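Putative sugar binding protein (Geobacillus stearothermophilus, PDB 6GT9) binds galactose in a pocket between its two lobes and probably serves as the sugar receptor of a three-component sensing system tied to galactan use. Local coordinates at residues A[54-59]-A[275-280]; A[129-134]-A[291-296]; A[154-159]-A[185-190]. One frame throughout, in Å; residues are numbered along the deposited sequence.

How the interactions relate
From the N terminus, helix 43-59 comes first, and its end, 54-59, meets 275-280 after 215 intervening residues, closing the long loop of interaction 1. Strand 129-132 follows inside that loop, but its partner 292-294 lies beyond helix 269-284, so interactions 1 and 2 cross along the chain. Interaction 3, between 154-159 and 185-190, closes a short loop nested inside both. Interactions 1 and 2 belong to one lobe and touch where Val131 packs against Lys275, Ala276 and Met279, joining two helices and the edge of the parallel sheet. Interaction 3 builds the edge of the other lobe's sheet, its centre about 40 Å from that of interaction 1.

Interaction 1: residues A[54-59]-A[275-280]; sequences AAAKEL and KAVKMM
Glu58 OE1, in one of two modelled conformers, accepts a hydrogen bond from the phenol of Tyr274 and faces Lys278 NZ at 4.2 Å, beyond a salt bridge. Tyr274 OH, one turn before Lys278, serves both ends, since it also makes a weak hydrogen bond with Lys278 NZ. The Glu58 and Lys278 side chains cross at about a right angle. Lys278 does much of its touching with its methylenes. Its chain folds at three torsions in a row, and the bend at chi2 (-64°) brings CD to 3.9 Å from Leu59 CD1 and 4.1 Å from Ala55 CB. One carbon further out, Lys278 CE meets the other methyl, Leu59 CD2. Deeper in, the side-chain contacts are apolar. Ala55 points its CB toward the other helix, where it rests 3.7 Å from Val277 CB, while Val277 CG1 lies 3.9 Å from the backbone N of Ala56 and 4.0 Å from Leu59 CD1. The axes of the two short segments approach to 8.6 Å at an angle of 38°, consistent with the small Ala55 at the crossing. Val277 and Ala56 also pack on Leu63, and Val277 on Ile92, both residues of the central sheet. Two neighbouring helices, similarly directed and covering a parallel sheet, are characteristic of the alpha/beta lobe of a periplasmic binding protein.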
loop_
_atom_site.group_PDB
_atom_site.type_symbol
_atom_site.label_atom_id
_atom_site.label_comp_id
_atom_site.label_asym_id
_atom_site.label_seq_id
_atom_site.Cartn_x
_atom_site.Cartn_y
_atom_site.Cartn_z
ATOM N N ALA A 54 -14.940 -11.974 2.838
ATOM C CA ALA A 54 -15.650 -12.830 1.893
ATOM C C ALA A 54 -15.028 -14.223 1.818
ATOM O O ALA A 54 -15.746 -15.229 1.748
ATOM C CB ALA A 54 -15.668 -12.167 0.512
ATOM N N ALA A 55 -13.696 -14.307 1.821
ATOM C CA ALA A 55 -13.054 -15.614 1.877
ATOM C C ALA A 55 -13.404 -16.328 3.173
ATOM O O ALA A 55 -13.661 -17.536 3.177
ATOM C CB ALA A 55 -11.538 -15.469 1.742
ATOM N N ALA A 56 -13.439 -15.580 4.280
ATOM C CA ALA A 56 -13.737 -16.159 5.587
ATOM C C ALA A 56 -15.154 -16.719 5.640
ATOM O O ALA A 56 -15.384 -17.795 6.203
ATOM C CB ALA A 56 -13.536 -15.098 6.669
ATOM N N LYS A 57 -16.116 -15.996 5.059
ATOM C CA LYS A 57 -17.494 -16.474 5.012
ATOM C C LYS A 57 -17.590 -17.777 4.231
ATOM O O LYS A 57 -18.218 -18.741 4.689
ATOM C CB LYS A 57 -18.396 -15.406 4.390
ATOM C CG LYS A 57 -19.876 -15.772 4.352
ATOM C CD LYS A 57 -20.749 -14.560 4.005
ATOM C CE LYS A 57 -21.473 -14.027 5.236
ATOM N NZ LYS A 57 -22.512 -13.001 4.916
ATOM N N GLU A 58 -16.961 -17.819 3.049
ATOM C CA GLU A 58 -16.960 -19.036 2.241
ATOM C C GLU A 58 -16.348 -20.211 3.002
ATOM O O GLU A 58 -16.815 -21.353 2.879
ATOM C CB GLU A 58 -16.208 -18.792 0.930
ATOM C CG GLU A 58 -16.789 -17.688 0.043
ATOM C CD GLU A 58 -15.939 -17.425 -1.197
ATOM O OE1 GLU A 58 -14.905 -18.104 -1.361
ATOM O OE2 GLU A 58 -16.298 -16.546 -2.008
ATOM N N LEU A 59 -15.312 -19.957 3.800
ATOM C CA LEU A 59 -14.633 -21.041 4.506
ATOM C C LEU A 59 -15.233 -21.337 5.870
ATOM O O LEU A 59 -14.848 -22.329 6.496
ATOM C CB LEU A 59 -13.145 -20.717 4.685
ATOM C CG LEU A 59 -12.271 -20.583 3.440
ATOM C CD1 LEU A 59 -10.910 -20.041 3.831
ATOM C CD2 LEU A 59 -12.116 -21.902 2.740
ATOM N N LYS A 275 -7.186 -13.880 -0.991
ATOM C CA LYS A 275 -6.179 -14.927 -1.132
ATOM C C LYS A 275 -5.406 -15.151 0.159
ATOM O O LYS A 275 -5.007 -16.280 0.440
ATOM C CB LYS A 275 -5.219 -14.587 -2.273
ATOM C CG LYS A 275 -5.809 -14.845 -3.642
ATOM C CD LYS A 275 -4.762 -14.673 -4.733
ATOM C CE LYS A 275 -5.281 -15.207 -6.068
ATOM N NZ LYS A 275 -4.184 -15.303 -7.057
ATOM N N ALA A 276 -5.179 -14.104 0.958
ATOM C CA ALA A 276 -4.479 -14.304 2.223
ATOM C C ALA A 276 -5.263 -15.224 3.157
ATOM O O ALA A 276 -4.673 -16.014 3.895
ATOM C CB ALA A 276 -4.219 -12.967 2.911
ATOM N N VAL A 277 -6.590 -15.101 3.174
ATOM C CA VAL A 277 -7.396 -15.944 4.048
ATOM C C VAL A 277 -7.425 -17.373 3.511
ATOM O O VAL A 277 -7.312 -18.335 4.275
ATOM C CB VAL A 277 -8.813 -15.365 4.196
ATOM C CG1 VAL A 277 -9.708 -16.349 4.925
ATOM C CG2 VAL A 277 -8.790 -14.006 4.940
ATOM N N LYS A 278 -7.558 -17.533 2.187
ATOM C CA LYS A 278 -7.510 -18.870 1.596
ATOM C C LYS A 278 -6.162 -19.535 1.847
ATOM O O LYS A 278 -6.111 -20.731 2.151
ATOM C CB LYS A 278 -7.783 -18.823 0.085
ATOM C CG LYS A 278 -9.126 -18.215 -0.327
ATOM C CD LYS A 278 -10.332 -19.008 0.161
ATOM C CE LYS A 278 -10.546 -20.302 -0.636
ATOM N NZ LYS A 278 -11.245 -20.059 -1.929
ATOM N N MET A 279 -5.057 -18.791 1.689
ATOM C CA MET A 279 -3.739 -19.358 1.981
ATOM C C MET A 279 -3.641 -19.782 3.438
ATOM O O MET A 279 -3.128 -20.859 3.743
ATOM C CB MET A 279 -2.615 -18.359 1.678
ATOM C CG MET A 279 -2.509 -17.786 0.261
ATOM S SD MET A 279 -1.759 -18.892 -0.928
ATOM C CE MET A 279 -3.104 -20.056 -1.212
ATOM N N MET A 280 -4.109 -18.927 4.358
ATOM C CA MET A 280 -4.038 -19.254 5.776
ATOM C C MET A 280 -4.746 -20.576 6.082
ATOM O O MET A 280 -4.241 -21.393 6.858
ATOM C CB MET A 280 -4.636 -18.113 6.604
ATOM C CG MET A 280 -4.494 -18.342 8.110
ATOM S SD MET A 280 -2.778 -18.451 8.663
ATOM C CE MET A 280 -2.302 -16.720 8.665
#

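Interaction 2: residues A[129-134]-A[291-296]; sequences AYVGTD and VVTNTE
Tyr130 and Asn294 stand crosswise, ring and amide planes 75° apart, with Asn294 ND2 3.8 Å from the ring atom CE2 of Tyr130. Tyr130 has CG anti to the backbone N (chi1 168°), placing the ring where Val292 CG1 meets its edge, while the backbone N of Gly132 lies over one face, offset toward the rim. Tyr130 OH donates to Thr133 O (2.8 Å), which lies in the ring plane, and so ties the tyrosine to the turn after its own strand. A phenylalanine in its place would lack this hydroxyl and would probably leave Thr133 O without its donor and the turn less firmly set. A CB on Gly132 would collide with the same hydroxyl. The amide of Asn294 is used in its own plane: ND2 reaches Gly132 O at 3.0 Å, almost perfectly straight at 178°. Thr295 N approaches Gly132 O at 3.2 Å from the opposite face, so two donors grip one oxygen. Parallel strand pairing runs through Tyr130 N to Val291 O and Thr293 N to Tyr130 O. A water links the hydroxyls of Thr133 and Thr295. Thr133 OG1 also bonds Gln267, a galactose-binding residue, and Asp134 OD1 caps Tyr137 N at the start of helix 135-149. Strand 292-294 is the outermost strand of the parallel sheet; 129-132 pairs on its other side with 115-118, while Val131 and Thr295 pack on Met272 of helix 269-284.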
loop_
_atom_site.group_PDB
_atom_site.type_symbol
_atom_site.label_atom_id
_atom_site.label_comp_id
_atom_site.label_asym_id
_atom_site.label_seq_id
_atom_site.Cartn_x
_atom_site.Cartn_y
_atom_site.Cartn_z
ATOM N N ALA A 129 4.044 -17.149 4.055
ATOM C CA ALA A 129 3.756 -16.751 2.678
ATOM C C ALA A 129 3.374 -15.287 2.678
ATOM O O ALA A 129 2.939 -14.755 3.698
ATOM C CB ALA A 129 2.621 -17.570 2.058
ATOM N N TYR A 130 3.546 -14.649 1.513
ATOM C CA TYR A 130 3.191 -13.253 1.282
ATOM C C TYR A 130 2.181 -13.170 0.150
ATOM O O TYR A 130 2.304 -13.888 -0.847
ATOM C CB TYR A 130 4.437 -12.428 0.923
ATOM C CG TYR A 130 4.164 -11.027 0.391
ATOM C CD1 TYR A 130 3.462 -10.104 1.153
ATOM C CD2 TYR A 130 4.648 -10.618 -0.857
ATOM C CE1 TYR A 130 3.222 -8.815 0.685
ATOM C CE2 TYR A 130 4.422 -9.308 -1.344
ATOM C CZ TYR A 130 3.707 -8.418 -0.556
ATOM O OH TYR A 130 3.444 -7.134 -0.969
ATOM N N VAL A 131 1.181 -12.298 0.294
ATOM C CA VAL A 131 0.254 -11.973 -0.797
ATOM C C VAL A 131 0.190 -10.457 -0.914
ATOM O O VAL A 131 -0.302 -9.778 -0.007
ATOM C CB VAL A 131 -1.151 -12.548 -0.587
ATOM C CG1 VAL A 131 -1.974 -12.372 -1.859
ATOM C CG2 VAL A 131 -1.081 -14.015 -0.196
ATOM N N GLY A 132 0.652 -9.922 -2.030
ATOM C CA GLY A 132 0.619 -8.482 -2.190
ATOM C C GLY A 132 1.362 -8.091 -3.441
ATOM O O GLY A 132 1.962 -8.922 -4.131
ATOM N N THR A 133 1.302 -6.804 -3.723
ATOM C CA THR A 133 2.021 -6.256 -4.860
ATOM C C THR A 133 3.517 -6.491 -4.698
ATOM O O THR A 133 4.046 -6.534 -3.585
ATOM C CB THR A 133 1.716 -4.761 -4.989
ATOM O OG1 THR A 133 0.306 -4.571 -5.150
ATOM C CG2 THR A 133 2.444 -4.141 -6.181
ATOM N N ASP A 134 4.197 -6.698 -5.831
ATOM C CA ASP A 134 5.639 -6.499 -5.904
ATOM C C ASP A 134 5.911 -4.999 -5.817
ATOM O O ASP A 134 5.878 -4.291 -6.832
ATOM C CB ASP A 134 6.204 -7.094 -7.198
ATOM C CG ASP A 134 7.714 -6.959 -7.298
ATOM O OD1 ASP A 134 8.294 -6.068 -6.655
ATOM O OD2 ASP A 134 8.338 -7.759 -8.021
ATOM N N VAL A 291 5.571 -19.302 -1.614
ATOM C CA VAL A 291 6.146 -18.330 -0.687
ATOM C C VAL A 291 5.684 -16.914 -1.029
ATOM O O VAL A 291 5.368 -16.119 -0.133
ATOM C CB VAL A 291 7.683 -18.433 -0.665
ATOM C CG1 VAL A 291 8.277 -17.307 0.153
ATOM C CG2 VAL A 291 8.133 -19.759 -0.091
ATOM N N VAL A 292 5.622 -16.575 -2.317
ATOM C CA VAL A 292 5.213 -15.234 -2.737
ATOM C C VAL A 292 4.131 -15.346 -3.802
ATOM O O VAL A 292 4.310 -16.043 -4.809
ATOM C CB VAL A 292 6.395 -14.400 -3.269
ATOM C CG1 VAL A 292 5.883 -13.097 -3.887
ATOM C CG2 VAL A 292 7.396 -14.107 -2.161
ATOM N N THR A 293 3.009 -14.673 -3.571
ATOM C CA THR A 293 1.959 -14.500 -4.571
ATOM C C THR A 293 1.826 -13.002 -4.817
ATOM O O THR A 293 1.259 -12.284 -3.984
ATOM C CB THR A 293 0.632 -15.111 -4.107
ATOM O OG1 THR A 293 0.784 -16.524 -3.898
ATOM C CG2 THR A 293 -0.462 -14.885 -5.154
ATOM N N ASN A 294 2.346 -12.520 -5.951
ATOM C CA ASN A 294 2.259 -11.097 -6.282
ATOM C C ASN A 294 0.976 -10.845 -7.060
ATOM O O ASN A 294 0.841 -11.291 -8.205
ATOM C CB ASN A 294 3.458 -10.631 -7.100
ATOM C CG ASN A 294 4.712 -10.526 -6.281
ATOM O OD1 ASN A 294 5.771 -10.983 -6.708
ATOM N ND2 ASN A 294 4.605 -9.941 -5.086
ATOM N N THR A 295 0.046 -10.115 -6.450
ATOM C CA THR A 295 -1.152 -9.723 -7.165
ATOM C C THR A 295 -0.804 -8.681 -8.232
ATOM O O THR A 295 0.239 -8.016 -8.179
ATOM C CB THR A 295 -2.214 -9.212 -6.189
ATOM O OG1 THR A 295 -1.646 -8.242 -5.301
ATOM C CG2 THR A 295 -2.760 -10.392 -5.344
ATOM N N GLU A 296 -1.688 -8.572 -9.225
ATOM C CA GLU A 296 -1.438 -7.749 -10.414
ATOM C C GLU A 296 -1.117 -6.299 -10.056
ATOM O O GLU A 296 -1.730 -5.717 -9.160
ATOM C CB GLU A 296 -2.676 -7.795 -11.315
ATOM C CG GLU A 296 -2.714 -6.787 -12.450
ATOM C CD GLU A 296 -1.948 -7.266 -13.673
ATOM O OE1 GLU A 296 -0.926 -7.967 -13.495
ATOM O OE2 GLU A 296 -2.369 -6.957 -14.813
HETATM O O HOH W 1 1.717 -16.740 -1.381
HETATM O O HOH W 2 -1.732 -5.822 -6.375
HETATM O O HOH W 3 3.110 -7.156 -8.268
#

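Interaction 3: residues A[154-159]-A[185-190]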
loop_
_atom_site.group_PDB
_atom_site.type_symbol
_atom_site.label_atom_id
_atom_site.label_comp_id
_atom_site.label_asym_id
_atom_site.label_seq_id
_atom_site.Cartn_x
_atom_site.Cartn_y
_atom_site.Cartn_z
ATOM N N ALA A 154 11.119 16.467 -16.389
ATOM C CA ALA A 154 10.194 16.717 -15.292
ATOM C C ALA A 154 10.957 17.140 -14.050
ATOM O O ALA A 154 12.049 16.632 -13.780
ATOM C CB ALA A 154 9.347 15.472 -14.976
ATOM N N THR A 155 10.364 18.068 -13.297
ATOM C CA THR A 155 10.839 18.468 -11.983
ATOM C C THR A 155 9.881 17.843 -10.969
ATOM O O THR A 155 8.736 18.290 -10.833
ATOM C CB THR A 155 10.887 19.992 -11.851
ATOM O OG1 THR A 155 11.781 20.527 -12.842
ATOM C CG2 THR A 155 11.376 20.389 -10.463
ATOM N N VAL A 156 10.351 16.814 -10.263
ATOM C CA VAL A 156 9.487 15.869 -9.564
ATOM C C VAL A 156 9.537 16.113 -8.065
ATOM O O VAL A 156 10.620 16.244 -7.484
ATOM C CB VAL A 156 9.890 14.417 -9.873
ATOM C CG1 VAL A 156 9.007 13.452 -9.108
ATOM C CG2 VAL A 156 9.816 14.163 -11.375
ATOM N N ALA A 157 8.366 16.122 -7.439
ATOM C CA ALA A 157 8.237 15.955 -6.000
ATOM C C ALA A 157 7.508 14.653 -5.709
ATOM O O ALA A 157 6.629 14.234 -6.469
ATOM C CB ALA A 157 7.481 17.125 -5.361
ATOM N N ILE A 158 7.860 14.037 -4.580
ATOM C CA ILE A 158 7.326 12.747 -4.160
ATOM C C ILE A 158 6.609 12.942 -2.841
ATOM O O ILE A 158 7.155 13.554 -1.914
ATOM C CB ILE A 158 8.426 11.682 -3.997
ATOM C CG1 ILE A 158 9.099 11.403 -5.334
ATOM C CG2 ILE A 158 7.837 10.387 -3.373
ATOM C CD1 ILE A 158 10.213 10.350 -5.267
ATOM N N ILE A 159 5.384 12.453 -2.765
ATOM C CA ILE A 159 4.685 12.304 -1.498
ATOM C C ILE A 159 4.551 10.810 -1.223
ATOM O O ILE A 159 4.058 10.051 -2.067
ATOM C CB ILE A 159 3.342 13.045 -1.527
ATOM C CG1 ILE A 159 3.635 14.528 -1.807
ATOM C CG2 ILE A 159 2.585 12.865 -0.230
ATOM C CD1 ILE A 159 2.471 15.420 -1.722
ATOM N N ILE A 185 14.998 14.365 -15.717
ATOM C CA ILE A 185 14.104 14.185 -14.579
ATOM C C ILE A 185 14.922 14.369 -13.316
ATOM O O ILE A 185 15.916 13.663 -13.106
ATOM C CB ILE A 185 13.428 12.808 -14.586
ATOM C CG1 ILE A 185 12.456 12.714 -15.760
ATOM C CG2 ILE A 185 12.689 12.599 -13.275
ATOM C CD1 ILE A 185 11.936 11.342 -15.990
ATOM N N ARG A 186 14.492 15.300 -12.468
ATOM C CA ARG A 186 15.131 15.555 -11.187
ATOM C C ARG A 186 14.081 15.521 -10.103
ATOM O O ARG A 186 13.014 16.123 -10.253
ATOM C CB ARG A 186 15.825 16.916 -11.143
ATOM C CG ARG A 186 17.040 17.000 -12.047
ATOM C CD ARG A 186 17.039 18.269 -12.882
ATOM N NE ARG A 186 18.325 18.524 -13.529
ATOM C CZ ARG A 186 18.537 18.445 -14.842
ATOM N NH1 ARG A 186 17.547 18.119 -15.680
ATOM N NH2 ARG A 186 19.747 18.708 -15.333
ATOM N N ILE A 187 14.414 14.852 -9.003
ATOM C CA ILE A 187 13.568 14.789 -7.823
ATOM C C ILE A 187 14.067 15.834 -6.843
ATOM O O ILE A 187 15.207 15.754 -6.365
ATOM C CB ILE A 187 13.601 13.393 -7.193
ATOM C CG1 ILE A 187 13.275 12.333 -8.252
ATOM C CG2 ILE A 187 12.662 13.355 -6.013
ATOM C CD1 ILE A 187 13.523 10.924 -7.778
ATOM N N VAL A 188 13.218 16.801 -6.523
ATOM C CA VAL A 188 13.622 17.937 -5.701
ATOM C C VAL A 188 13.003 17.915 -4.320
ATOM O O VAL A 188 13.326 18.786 -3.497
ATOM C CB VAL A 188 13.307 19.269 -6.402
ATOM C CG1 VAL A 188 13.972 19.303 -7.767
ATOM C CG2 VAL A 188 11.813 19.453 -6.532
ATOM N N ALA A 189 12.118 16.965 -4.032
ATOM C CA ALA A 189 11.460 16.946 -2.736
ATOM C C ALA A 189 10.817 15.583 -2.523
ATOM O O ALA A 189 10.286 14.986 -3.466
ATOM C CB ALA A 189 10.410 18.064 -2.639
ATOM N N ILE A 190 10.904 15.090 -1.286
ATOM C CA ILE A 190 10.219 13.880 -0.831
ATOM C C ILE A 190 9.637 14.196 0.543
ATOM O O ILE A 190 10.379 14.578 1.454
ATOM C CB ILE A 190 11.167 12.661 -0.753
ATOM C CG1 ILE A 190 11.898 12.456 -2.085
ATOM C CG2 ILE A 190 10.410 11.394 -0.357
ATOM C CD1 ILE A 190 12.854 11.275 -2.115
#
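Val156 holds CG1 anti to the backbone N (chi1 178°), and this rotation sets its other methyl, CG2, 3.8 Å from CG2 of Ile185. In Ile158, an anti chi2 of 180° extends CD1 to 3.9 Å from Ile187 CG2. Ile158 and Ile190 lie side by side, pointing the same way, with Ile158 CB 4.0 Å from Ile190 CG1. These branched chains line one face of the sheet; on the other, Thr155 CG2 meets Val188 CG1 at 3.9 Å, and the CB atoms of Ala157 and Ala189 touch. Between the two faces the parallel backbones exchange hydrogen bonds: Arg186 N to Ala154 O, Val156 N to Arg186 O (2.8 Å), Val188 N to Val156 O, and Ile158 N to Ala189 O (2.8 Å). The register then slips. Val156 faces Ile187, yet Ile158 faces Ile190, so strand 185-190 carries one extra residue, a beta bulge at Val188 and Ala189. Strands 154-160 and 185-192 are the two ends of a beta-alpha-beta crossover, and the connecting helix 166-179, which also carries the galactose-binding Arg171, covers the isoleucine face through Phe175 and Glu176. Ala154 and Ile185 pack instead on Leu146 of helix 135-149. Between the side chains the contact is apolar, so cohesion comes from hydrocarbon packing and the backbone bonds. The bulge buries Ala189 N without any partner, 3.8 Å from Val156 O, which probably costs some stability.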